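Local coordinates for protein peptidoglycan-binding domain 1 (PDB 5NM7) that is a modular phage endolysin that probably binds bacterial peptidoglycan through one domain and cleaves it with a lysozyme-like N-acetylmuramidase domain, at residues L5-G11 with A32-S36. Sequence-based numbering, arbitrary orientation.
With GLY (glycine), chain D.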
# COMPACT_ATOMS: atom_id res chain seq x y z
N LEU A 5 16.90 2.26 3.37
CA LEU A 5 17.57 3.52 3.52
C LEU A 5 16.75 4.65 2.91
O LEU A 5 16.10 4.48 1.87
CB LEU A 5 18.95 3.49 2.85
CG LEU A 5 19.89 2.42 3.40
CD1 LEU A 5 21.16 2.40 2.58
CD2 LEU A 5 20.21 2.66 4.87
N ARG A 6 16.84 5.80 3.54
CA ARG A 6 16.11 6.97 3.12
C ARG A 6 16.87 8.23 3.45
O ARG A 6 17.86 8.22 4.20
CB ARG A 6 14.70 6.98 3.78
CG ARG A 6 14.75 7.05 5.31
CD ARG A 6 13.42 6.92 6.05
NE ARG A 6 12.80 5.60 5.87
CZ ARG A 6 11.65 5.37 5.23
NH1 ARG A 6 10.92 6.35 4.67
NH2 ARG A 6 11.22 4.12 5.16
N LEU A 7 16.36 9.32 2.90
CA LEU A 7 16.94 10.65 3.11
C LEU A 7 17.28 10.87 4.57
O LEU A 7 16.44 10.66 5.45
CB LEU A 7 15.97 11.74 2.65
CG LEU A 7 16.58 13.15 2.69
CD1 LEU A 7 17.33 13.43 1.41
CD2 LEU A 7 15.52 14.22 2.96
N GLY A 8 18.53 11.25 4.83
CA GLY A 8 19.01 11.52 6.16
C GLY A 8 19.84 10.40 6.76
O GLY A 8 20.56 10.64 7.71
N ASP A 9 19.72 9.18 6.24
CA ASP A 9 20.54 8.07 6.70
C ASP A 9 22.02 8.34 6.37
O ASP A 9 22.35 9.09 5.45
CB ASP A 9 20.09 6.74 6.09
CG ASP A 9 18.88 6.14 6.79
OD1 ASP A 9 18.79 6.22 8.02
OD2 ASP A 9 18.03 5.58 6.11
N ARG A 10 22.88 7.79 7.22
CA ARG A 10 24.33 7.96 7.08
C ARG A 10 25.02 6.66 7.44
O ARG A 10 24.56 5.93 8.32
CB ARG A 10 24.85 9.08 8.00
CG ARG A 10 24.42 10.48 7.60
CD ARG A 10 24.63 11.54 8.68
NE ARG A 10 23.88 11.22 9.90
CZ ARG A 10 23.84 11.99 11.00
NH1 ARG A 10 24.48 13.14 11.05
NH2 ARG A 10 23.13 11.59 12.05
N GLY A 11 26.13 6.37 6.79
CA GLY A 11 26.95 5.25 7.23
C GLY A 11 27.32 4.30 6.13
O GLY A 11 27.05 4.53 4.95
N ALA A 32 28.74 8.49 2.03
CA ALA A 32 27.98 7.81 3.06
C ALA A 32 26.84 8.69 3.64
O ALA A 32 26.37 8.43 4.75
CB ALA A 32 28.91 7.30 4.18
N ILE A 33 26.41 9.70 2.89
CA ILE A 33 25.32 10.60 3.32
C ILE A 33 24.19 10.49 2.29
O ILE A 33 24.37 10.80 1.10
CB ILE A 33 25.77 12.07 3.38
CG1 ILE A 33 26.85 12.27 4.45
CG2 ILE A 33 24.58 13.01 3.67
CD1 ILE A 33 27.61 13.58 4.29
N TYR A 34 23.02 10.06 2.76
CA TYR A 34 21.86 9.94 1.89
C TYR A 34 21.18 11.30 1.90
O TYR A 34 20.27 11.54 2.69
CB TYR A 34 20.95 8.82 2.44
CG TYR A 34 19.94 8.22 1.51
CD1 TYR A 34 19.80 6.84 1.44
CD2 TYR A 34 19.07 9.00 0.75
CE1 TYR A 34 18.85 6.25 0.65
CE2 TYR A 34 18.11 8.41 -0.06
CZ TYR A 34 18.02 7.02 -0.09
OH TYR A 34 17.08 6.37 -0.88
N GLY A 35 21.66 12.17 1.04
CA GLY A 35 21.09 13.50 0.90
C GLY A 35 20.27 13.57 -0.37
O GLY A 35 19.91 12.53 -0.97
N SER A 36 20.01 14.79 -0.82
CA SER A 36 19.15 15.00 -1.98
C SER A 36 19.72 14.42 -3.27
O SER A 36 18.96 13.97 -4.11
CB SER A 36 18.83 16.51 -2.15
OG SER A 36 20.00 17.25 -2.51
N GLY D . 25.67 12.75 -0.40
CA GLY D . 25.13 14.10 -0.67
C GLY D . 23.76 13.99 -1.30
O GLY D . 23.21 12.89 -1.46
OXT GLY D . 23.19 15.03 -1.66
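Residues Gly8 to Gly11 run antiparallel to Ala32 to Tyr34 and are tied to them by three backbone hydrogen bonds: Gly8 N to Tyr34 O (2.8 Å, practically straight), Tyr34 N to Asp9 O (2.9 Å) and Gly11 N to Ala32 O (2.9 Å). The last two enclose Arg10 and Ile33, a non-hydrogen-bonded pair (CA to CA 4.7 Å) that forms a single bridge; the Gly8 bond lies next to it, and Arg10 CA adds a C-H...O contact to Ala32 O.

The Tyr34 side chain carries most of the rest. With CG anti to the backbone N (chi1 -161°), the ring lies with one face against the start of the type II turn from Arg6 to Asp9, at the peptide joining Arg6 and Leu7; Arg6 C sits 3.5 Å above the ring centre. Leu5 CB touches Tyr34 CE1 at 3.5 Å, and the hydroxyl is hydrogen-bonded to Gly55 O. Leu7 CB points away from 32-36, but CG, anti to the backbone N, lets CD1 come back to 3.4 Å from Gly35 C. Asp9 holds the turn from within, OD2 accepting a hydrogen bond from Arg6 N on its anti side at 2.8 Å.

Beyond the bridge, Ile33 O accepts a hydrogen bond from the amino group of a bound glycine. The loops leading into helices 12-23 and 36-48 of the putative peptidoglycan-binding domain are thus joined by main-chain hydrogen bonds and the packing of the Tyr34 ring, with Tyr34 N and O both engaged across the contact.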